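Local structure of beta-galactosidase (Geobacillus stearothermophilus, 4OIF) at residues 57-60 with 61-64; 91-95 with 96-100; 447-451 with 452-456; 598-601 with 602-606. The protein probably hydrolyses terminal non-reducing beta-D-galactose residues of beta-D-galactosides, as a zinc-containing glycoside hydrolase of family 42 that assembles as a trimer. All coordinates share one frame; numbering follows the deposited sequence.

In the fold
Along the chain the four contacts come in series, two in the TIM-barrel domain that carries the predicted catalytic residues and two in the trimerisation domain. Contact 1 runs from the end of helix 55-58 into the turn after it and contact 2 opens helix 95-100; their centres are about 11 Å apart, joined by a Glu62-Lys100 salt bridge and by Trp96 at the carbonyl of Glu59, and both touch the second subunit. Contact 3 ends helix 438-451 and contact 4 begins helix 600-613, with centres about 13 Å apart and salt bridges Arg447-Asp600 and Glu451-Arg604 between them. The two pairs lie on opposite sides of the chain's centre, each a separate local arrangement within its own domain; the centres of contacts 2 and 3 are about 48 Å apart.

Contact 1. Residues 57-60 with 61-64; sequences ALEP and EEGV
Glu59 reaches across to Gly63 and takes the backbone N-H there on OE2: N to OE2 is 2.8 Å and the bond is nearly straight, 170° at the hydrogen. The oxygen uses its anti lone pair, the one turned away from its partner OE1. CG of Glu59 is anti to the backbone N (chi1 -169°) and the chain beyond runs extended, which carries the carboxylate alongside the turn, with CG 3.1 Å from the carbonyl oxygen of Glu61. That turn, from Glu61 to Val64, is a type II beta turn closed by Val64 N to Glu61 O at 3.1 Å. Gly63 fills its third position with phi 73°, a value glycine adopts readily. The Val64 carbonyl oxygen receives a CA-H...O contact from Glu59 CA at 3.4 Å, and it also lies against CD of Pro60, whose ring limits the backbone where the chain leaves helix 55-58. Further out, Trp55 binds Glu59 OE1 through its indole N-H, so both carboxylate oxygens are used. Glu62 turns its own carboxylate to Lys100 and Tyr101, while Glu61 packs on Thr201 of the second subunit. A buried carboxylate held by two N-H groups is likely to be fixed in rotation and stabilised as the anion, fastening the turn to the end of the helix.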
# COMPACT_ATOMS: atom_id res chain seq x y z
N ALA A 57 -21.98 18.94 -25.55
CA ALA A 57 -21.97 19.52 -26.89
C ALA A 57 -23.38 19.58 -27.46
O ALA A 57 -23.67 20.42 -28.31
CB ALA A 57 -21.07 18.71 -27.81
N LEU A 58 -24.23 18.67 -27.01
CA LEU A 58 -25.61 18.60 -27.48
C LEU A 58 -26.50 19.55 -26.69
O LEU A 58 -27.44 20.14 -27.23
CB LEU A 58 -26.13 17.17 -27.35
CG LEU A 58 -25.48 16.18 -28.30
CD1 LEU A 58 -25.87 14.75 -27.95
CD2 LEU A 58 -25.92 16.52 -29.71
N GLU A 59 -26.22 19.70 -25.40
CA GLU A 59 -27.01 20.57 -24.55
C GLU A 59 -26.06 21.38 -23.68
O GLU A 59 -25.86 21.08 -22.50
CB GLU A 59 -28.01 19.75 -23.71
CG GLU A 59 -29.08 20.56 -22.99
CD GLU A 59 -30.07 19.69 -22.22
OE1 GLU A 59 -29.86 18.46 -22.15
OE2 GLU A 59 -31.06 20.23 -21.68
N PRO A 60 -25.43 22.39 -24.27
CA PRO A 60 -24.39 23.18 -23.60
C PRO A 60 -24.90 23.82 -22.31
O PRO A 60 -24.19 23.87 -21.31
CB PRO A 60 -24.02 24.23 -24.65
CG PRO A 60 -25.12 24.22 -25.61
CD PRO A 60 -25.61 22.83 -25.66
N GLU A 61 -26.14 24.29 -22.34
CA GLU A 61 -26.84 24.69 -21.13
C GLU A 61 -28.20 24.02 -21.12
O GLU A 61 -28.65 23.54 -22.17
CB GLU A 61 -26.97 26.21 -21.06
CG GLU A 61 -25.61 26.89 -20.96
CD GLU A 61 -25.65 28.33 -21.40
OE1 GLU A 61 -26.74 28.81 -21.78
OE2 GLU A 61 -24.58 28.98 -21.35
N GLU A 62 -28.86 23.96 -19.96
CA GLU A 62 -30.13 23.24 -19.85
C GLU A 62 -31.20 23.79 -20.82
O GLU A 62 -31.41 25.00 -20.90
CB GLU A 62 -30.64 23.28 -18.41
CG GLU A 62 -31.69 22.22 -18.09
CD GLU A 62 -32.04 22.17 -16.61
OE1 GLU A 62 -31.49 23.00 -15.85
OE2 GLU A 62 -32.84 21.31 -16.21
N GLY A 63 -31.83 22.88 -21.57
CA GLY A 63 -32.91 23.24 -22.48
C GLY A 63 -32.46 23.96 -23.73
O GLY A 63 -33.27 24.40 -24.54
N VAL A 64 -31.15 24.09 -23.88
CA VAL A 64 -30.55 24.80 -25.00
C VAL A 64 -29.76 23.81 -25.86
O VAL A 64 -28.68 23.38 -25.46
CB VAL A 64 -29.61 25.90 -24.50
CG1 VAL A 64 -29.06 26.69 -25.66
CG2 VAL A 64 -30.33 26.80 -23.51

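Contact 2. Residues 91-95 with 96-100; sequences GARPA and WLSQK
Pro94 and Trp96 lie side by side and point the same way, with the proline CB over one face of the indole. CB sits 3.7 Å from the centroid of the five-membered ring and 25° off its normal, a CH-pi contact. Trp96 can fold back over the proline because its CG stands between the backbone N and the carbonyl carbon (chi1 55°). Leu97 CB lies over the same face of the indole, and Pro94 CD meets Leu97 CD1 at 4.3 Å. Proline is tolerated at the N-cap because no helical bond needs an N-H there, while its carbonyl oxygen takes Ser98 N at 3.4 Å, a weak bond. The next turn is firmer: Gln99 N to Ala95 O is 3.0 Å. On the buried flank Arg93, in one of its two modelled conformers, bends its chain past the Ser98 hydroxyl, turns its guanidinium to Gly117 O and comes within about 5 Å, side chain to side chain, of Arg119, a predicted substrate-binding residue; the serine hydroxyl pairs with His116. The other side is looser: Gln99 is exposed and directs its amide to Ser204 of the second subunit, and Lys100 reaches Glu62. An alanine in place of Trp96 would strip the indole from Pro94 and is likely to leave the carbonyl of Glu59 without its N-H donor. The contact thus couples an apolar helix start to a buried arginine, with polar ends committed to neighbouring loops and the second subunit.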
# COMPACT_ATOMS: atom_id res chain seq x y z
N GLY A 91 -23.05 8.46 -20.16
CA GLY A 91 -21.71 8.22 -19.65
C GLY A 91 -21.02 9.38 -18.94
O GLY A 91 -20.17 9.16 -18.08
N ALA A 92 -21.38 10.61 -19.28
CA ALA A 92 -20.82 11.77 -18.57
C ALA A 92 -21.76 12.98 -18.61
O ALA A 92 -21.94 13.61 -19.66
CB ALA A 92 -19.46 12.14 -19.16
N ARG A 93 -22.32 13.33 -17.45
CA ARG A 93 -23.26 14.44 -17.36
C ARG A 93 -22.51 15.78 -17.40
O ARG A 93 -21.39 15.88 -16.90
CB ARG A 93 -24.13 14.30 -16.09
CG ARG A 93 -23.62 15.02 -14.81
CD ARG A 93 -22.61 14.22 -13.99
NE ARG A 93 -21.27 14.19 -14.59
CZ ARG A 93 -20.18 13.67 -14.01
NH1 ARG A 93 -20.26 13.13 -12.80
NH2 ARG A 93 -19.02 13.68 -14.65
N PRO A 94 -23.12 16.81 -18.01
CA PRO A 94 -22.50 18.14 -18.02
C PRO A 94 -22.35 18.75 -16.62
O PRO A 94 -23.07 18.36 -15.70
CB PRO A 94 -23.47 18.97 -18.87
CG PRO A 94 -24.19 17.94 -19.72
CD PRO A 94 -24.34 16.75 -18.84
N ALA A 95 -21.42 19.69 -16.46
CA ALA A 95 -21.22 20.33 -15.16
C ALA A 95 -22.47 21.10 -14.67
O ALA A 95 -22.72 21.19 -13.43
CB ALA A 95 -20.02 21.24 -15.21
N TRP A 96 -23.27 21.64 -15.60
CA TRP A 96 -24.47 22.39 -15.17
C TRP A 96 -25.42 21.45 -14.46
O TRP A 96 -26.03 21.82 -13.45
CB TRP A 96 -25.19 23.12 -16.33
CG TRP A 96 -25.61 22.31 -17.55
CD1 TRP A 96 -24.98 22.27 -18.75
CD2 TRP A 96 -26.77 21.49 -17.69
NE1 TRP A 96 -25.65 21.46 -19.62
CE2 TRP A 96 -26.76 20.96 -18.99
CE3 TRP A 96 -27.82 21.14 -16.83
CZ2 TRP A 96 -27.74 20.10 -19.46
CZ3 TRP A 96 -28.80 20.28 -17.30
CH2 TRP A 96 -28.76 19.77 -18.60
N LEU A 97 -25.50 20.22 -14.95
CA LEU A 97 -26.42 19.24 -14.42
C LEU A 97 -26.05 18.83 -13.00
O LEU A 97 -26.90 18.82 -12.12
CB LEU A 97 -26.47 18.02 -15.33
CG LEU A 97 -27.81 17.27 -15.34
CD1 LEU A 97 -27.99 16.53 -16.67
CD2 LEU A 97 -27.94 16.31 -14.16
N SER A 98 -24.79 18.48 -12.77
CA SER A 98 -24.33 18.21 -11.42
C SER A 98 -24.60 19.42 -10.53
O SER A 98 -25.02 19.26 -9.38
CB SER A 98 -22.83 17.87 -11.41
OG SER A 98 -22.53 16.73 -12.21
N GLN A 99 -24.39 20.62 -11.06
CA GLN A 99 -24.48 21.80 -10.21
C GLN A 99 -25.91 22.08 -9.75
O GLN A 99 -26.14 22.39 -8.58
CB GLN A 99 -23.91 23.03 -10.92
CG GLN A 99 -23.76 24.24 -10.03
CD GLN A 99 -23.20 25.45 -10.76
OE1 GLN A 99 -23.65 25.79 -11.86
NE2 GLN A 99 -22.21 26.10 -10.17
N LYS A 100 -26.85 21.96 -10.67
CA LYS A 100 -28.25 22.25 -10.38
C LYS A 100 -28.97 21.09 -9.69
O LYS A 100 -29.92 21.29 -8.93
CB LYS A 100 -28.98 22.62 -11.67
CG LYS A 100 -30.42 23.01 -11.49
CD LYS A 100 -31.00 23.56 -12.77
CE LYS A 100 -32.41 24.09 -12.55
NZ LYS A 100 -32.91 24.83 -13.73

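Contact 3. Residues 447-451 with 452-456; sequences RPFWE and RDIPV
Phe449 meets Ile454 and Val456 in two different ways. The ring presents its edge to Ile454, whose CG2 lies in the ring plane 3.9 Å from CD1, and these side chains are set obliquely. Val456 comes in at about a right angle and touches the base of the phenylalanine, CG2 to CB at 3.6 Å. With CG anti to the carbonyl carbon (chi1 -64°), the ring swings beside its own backbone N, which places its edge next to Ile454; Tyr607 meets the ring edge-to-face, and Val413 and Leu616 add apolar surface. Branched aliphatic residues fit here, since each offers one methyl, the isoleucine to the ring edge and the valine to CB. The backbone brings them together through a Schellman motif that ends helix 438-451. Asp453 takes positive phi (65°), Ile454 N binds Phe449 O at 2.8 Å, and Asp453 N reaches Trp450 O at 3.1 Å from above the carbonyl plane. The Asp453 carboxylate turns back toward this helix end, where a water lies 2.7 Å from OD1 and 2.8 Å from Trp450 O; its main partners are His624 through OD2 and Val630 N through OD1. The aliphatic part of Arg452 passes the carbonyl oxygen of Pro448, at 3.3 Å from CG, before its guanidinium leaves for Gln608. The Glu451 carboxylate pairs with Arg604. Trp450 O is thus met by both Asp453 N and the water shared with Asp453 OD1, while the packing of Phe449 with Ile454 and Val456 joins the helix end to strand 456-459.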
# COMPACT_ATOMS: atom_id res chain seq x y z
N ARG A 447 -6.98 -24.03 -21.36
CA ARG A 447 -5.68 -24.12 -22.03
C ARG A 447 -5.50 -25.32 -22.99
O ARG A 447 -5.12 -25.13 -24.14
CB ARG A 447 -4.54 -24.11 -21.00
CG ARG A 447 -3.16 -24.28 -21.65
CD ARG A 447 -2.08 -24.56 -20.63
NE ARG A 447 -1.97 -23.46 -19.69
CZ ARG A 447 -1.33 -22.32 -19.96
NH1 ARG A 447 -0.76 -22.14 -21.14
NH2 ARG A 447 -1.27 -21.36 -19.05
N PRO A 448 -5.77 -26.56 -22.53
CA PRO A 448 -5.54 -27.68 -23.46
C PRO A 448 -6.43 -27.63 -24.70
O PRO A 448 -6.01 -28.06 -25.76
CB PRO A 448 -5.87 -28.92 -22.62
CG PRO A 448 -5.71 -28.48 -21.21
CD PRO A 448 -6.17 -27.05 -21.20
N PHE A 449 -7.63 -27.08 -24.57
CA PHE A 449 -8.56 -27.01 -25.71
C PHE A 449 -8.11 -25.94 -26.70
O PHE A 449 -8.17 -26.13 -27.91
CB PHE A 449 -9.99 -26.78 -25.21
CG PHE A 449 -10.50 -27.93 -24.38
CD1 PHE A 449 -11.18 -28.98 -24.98
CD2 PHE A 449 -10.22 -28.00 -23.02
CE1 PHE A 449 -11.61 -30.06 -24.23
CE2 PHE A 449 -10.65 -29.08 -22.26
CZ PHE A 449 -11.35 -30.11 -22.87
N TRP A 450 -7.60 -24.83 -26.16
CA TRP A 450 -7.02 -23.79 -26.99
C TRP A 450 -5.81 -24.34 -27.73
O TRP A 450 -5.65 -24.10 -28.92
CB TRP A 450 -6.62 -22.57 -26.13
CG TRP A 450 -6.28 -21.33 -26.93
CD1 TRP A 450 -7.15 -20.47 -27.53
CD2 TRP A 450 -4.97 -20.83 -27.20
NE1 TRP A 450 -6.47 -19.45 -28.16
CE2 TRP A 450 -5.12 -19.65 -27.97
CE3 TRP A 450 -3.67 -21.26 -26.88
CZ2 TRP A 450 -4.03 -18.90 -28.42
CZ3 TRP A 450 -2.60 -20.52 -27.32
CH2 TRP A 450 -2.78 -19.35 -28.09
N GLU A 451 -4.97 -25.09 -27.02
CA GLU A 451 -3.75 -25.64 -27.60
C GLU A 451 -4.06 -26.68 -28.69
O GLU A 451 -3.21 -26.98 -29.52
CB GLU A 451 -2.85 -26.25 -26.50
CG GLU A 451 -2.14 -25.20 -25.64
CD GLU A 451 -1.26 -25.79 -24.54
OE1 GLU A 451 -1.19 -27.03 -24.43
OE2 GLU A 451 -0.64 -25.02 -23.77
N ARG A 452 -5.28 -27.20 -28.68
CA ARG A 452 -5.72 -28.19 -29.66
C ARG A 452 -6.72 -27.62 -30.67
O ARG A 452 -7.22 -28.34 -31.53
CB ARG A 452 -6.36 -29.38 -28.94
CG ARG A 452 -5.39 -30.24 -28.18
CD ARG A 452 -4.68 -31.19 -29.11
NE ARG A 452 -3.94 -32.18 -28.35
CZ ARG A 452 -2.62 -32.34 -28.41
NH1 ARG A 452 -1.90 -31.56 -29.21
NH2 ARG A 452 -2.03 -33.27 -27.67
N ASP A 453 -7.03 -26.33 -30.54
CA ASP A 453 -7.90 -25.67 -31.50
C ASP A 453 -9.30 -26.27 -31.43
O ASP A 453 -10.02 -26.34 -32.43
CB ASP A 453 -7.32 -25.76 -32.91
CG ASP A 453 -5.88 -25.30 -32.96
OD1 ASP A 453 -5.57 -24.27 -32.33
OD2 ASP A 453 -5.05 -25.98 -33.60
N ILE A 454 -9.67 -26.73 -30.25
CA ILE A 454 -10.99 -27.27 -30.04
C ILE A 454 -11.95 -26.17 -29.61
O ILE A 454 -11.70 -25.46 -28.64
CB ILE A 454 -10.96 -28.39 -29.01
CG1 ILE A 454 -10.14 -29.55 -29.57
CG2 ILE A 454 -12.37 -28.82 -28.66
CD1 ILE A 454 -10.27 -30.82 -28.81
N PRO A 455 -13.04 -25.99 -30.37
CA PRO A 455 -13.95 -24.88 -30.09
C PRO A 455 -14.51 -25.01 -28.68
O PRO A 455 -14.81 -26.12 -28.24
CB PRO A 455 -15.05 -25.03 -31.15
CG PRO A 455 -14.44 -25.87 -32.21
CD PRO A 455 -13.51 -26.80 -31.50
N VAL A 456 -14.61 -23.89 -27.97
CA VAL A 456 -15.14 -23.89 -26.62
C VAL A 456 -16.13 -22.74 -26.44
O VAL A 456 -15.87 -21.62 -26.86
CB VAL A 456 -14.02 -23.78 -25.55
CG1 VAL A 456 -14.61 -23.63 -24.16
CG2 VAL A 456 -13.12 -24.99 -25.61
O HOH W 1 -6.70 -22.35 -30.86

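Contact 4. Residues 598-601 with 602-606; sequences LEDQ and FHRDF
The first turn of helix 600-613 is closed by Arg604 N to Asp600 O and Asp605 N to Gln601 O, both 2.9 Å, and a weaker Phe602 N to Glu599 O bond precedes them. Leu598, just ahead of the helix, sets CD1 over the centre of the Phe602 ring, 3.5 Å from the centroid and 8° off the normal; Phe606 CB lies over the opposite face. Gln601 serves two partners. Its chain bends at chi2 (55°), which lays the amide across the helix surface: OE1 accepts Arg604 NH1 at 2.9 Å, from above the carbonyl plane, while NE2 gives a hydrogen to Asp605 OD1, also at 2.9 Å and met from above the carboxylate plane; OD2 of Asp605 is bonded to the Tyr550 hydroxyl. An amide suits this place because it can accept from a cation and donate to an anion at once. A leucine at Gln601 would offer neither group and would probably leave Arg604 NH1 and Asp605 OD1 without these mates. Asp600 CB lies over a face of that guanidinium, and a water joins Asp600 OD2 to Arg604 NH2. Outward, salt bridges pair Asp600 with Arg447 and Arg604 with Glu451 of helix 438-451, which packs Pro448 on His603, while Phe602 meets Tyr545 and Tyr550 edge-to-face and Leu598 rests on strands 541-545 and 548-553, so the helix start is wedged between helix 438-451 and the sheet.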
# COMPACT_ATOMS: atom_id res chain seq x y z
N LEU A 598 -3.27 -28.64 -10.27
CA LEU A 598 -2.13 -29.34 -10.82
C LEU A 598 -1.54 -28.59 -12.00
O LEU A 598 -2.25 -27.83 -12.67
CB LEU A 598 -2.56 -30.76 -11.21
CG LEU A 598 -3.13 -31.60 -10.06
CD1 LEU A 598 -3.57 -32.96 -10.54
CD2 LEU A 598 -2.12 -31.77 -8.96
N GLU A 599 -0.25 -28.78 -12.23
CA GLU A 599 0.45 -28.15 -13.36
C GLU A 599 -0.24 -28.37 -14.72
O GLU A 599 -1.09 -29.24 -14.87
CB GLU A 599 1.87 -28.69 -13.44
CG GLU A 599 1.92 -30.21 -13.56
CD GLU A 599 3.33 -30.71 -13.79
OE1 GLU A 599 3.82 -31.52 -12.96
OE2 GLU A 599 3.95 -30.30 -14.79
N ASP A 600 0.14 -27.55 -15.69
CA ASP A 600 -0.44 -27.56 -17.04
C ASP A 600 -0.51 -28.94 -17.70
O ASP A 600 -1.51 -29.32 -18.33
CB ASP A 600 0.35 -26.63 -17.94
CG ASP A 600 0.08 -25.17 -17.66
OD1 ASP A 600 -1.03 -24.83 -17.18
OD2 ASP A 600 0.96 -24.34 -17.96
N GLN A 601 0.58 -29.69 -17.56
CA GLN A 601 0.71 -30.96 -18.23
C GLN A 601 -0.39 -31.91 -17.79
O GLN A 601 -0.87 -32.72 -18.59
CB GLN A 601 2.09 -31.58 -17.97
CG GLN A 601 2.42 -32.73 -18.90
CD GLN A 601 2.31 -32.32 -20.36
OE1 GLN A 601 2.75 -31.23 -20.75
NE2 GLN A 601 1.68 -33.17 -21.18
N PHE A 602 -0.81 -31.80 -16.53
CA PHE A 602 -1.89 -32.65 -16.05
C PHE A 602 -3.15 -32.42 -16.86
O PHE A 602 -3.76 -33.37 -17.33
CB PHE A 602 -2.23 -32.44 -14.58
CG PHE A 602 -3.47 -33.20 -14.15
CD1 PHE A 602 -3.40 -34.55 -13.87
CD2 PHE A 602 -4.69 -32.58 -14.08
CE1 PHE A 602 -4.53 -35.26 -13.50
CE2 PHE A 602 -5.83 -33.29 -13.71
CZ PHE A 602 -5.75 -34.63 -13.42
N HIS A 603 -3.53 -31.15 -17.01
CA HIS A 603 -4.75 -30.84 -17.75
C HIS A 603 -4.59 -31.26 -19.20
O HIS A 603 -5.54 -31.77 -19.81
CB HIS A 603 -5.08 -29.36 -17.63
CG HIS A 603 -5.28 -28.91 -16.22
ND1 HIS A 603 -4.49 -27.96 -15.61
CD2 HIS A 603 -6.16 -29.33 -15.27
CE1 HIS A 603 -4.88 -27.81 -14.36
NE2 HIS A 603 -5.89 -28.62 -14.13
N ARG A 604 -3.40 -31.08 -19.75
CA ARG A 604 -3.15 -31.54 -21.10
C ARG A 604 -3.46 -33.04 -21.22
O ARG A 604 -4.23 -33.43 -22.08
CB ARG A 604 -1.71 -31.25 -21.51
CG ARG A 604 -1.42 -29.78 -21.71
CD ARG A 604 -0.13 -29.59 -22.50
NE ARG A 604 0.28 -28.20 -22.51
CZ ARG A 604 1.23 -27.70 -21.72
NH1 ARG A 604 1.89 -28.48 -20.87
NH2 ARG A 604 1.53 -26.41 -21.80
N ASP A 605 -2.90 -33.86 -20.34
CA ASP A 605 -3.06 -35.31 -20.44
C ASP A 605 -4.51 -35.78 -20.13
O ASP A 605 -5.12 -36.58 -20.89
CB ASP A 605 -2.05 -35.99 -19.51
CG ASP A 605 -0.57 -35.70 -19.92
OD1 ASP A 605 -0.33 -35.21 -21.04
OD2 ASP A 605 0.35 -35.96 -19.12
N PHE A 606 -5.06 -35.25 -19.05
CA PHE A 606 -6.41 -35.55 -18.59
C PHE A 606 -7.44 -35.26 -19.69
O PHE A 606 -8.27 -36.11 -20.10
CB PHE A 606 -6.72 -34.73 -17.32
CG PHE A 606 -8.07 -35.00 -16.73
CD1 PHE A 606 -8.25 -36.03 -15.82
CD2 PHE A 606 -9.17 -34.23 -17.09
CE1 PHE A 606 -9.51 -36.30 -15.29
CE2 PHE A 606 -10.42 -34.50 -16.57
CZ PHE A 606 -10.59 -35.54 -15.66
O HOH W 2 -6.26 -28.80 -11.08
O HOH W 3 -3.58 -25.93 -17.77
O HOH W 4 3.02 -24.89 -19.85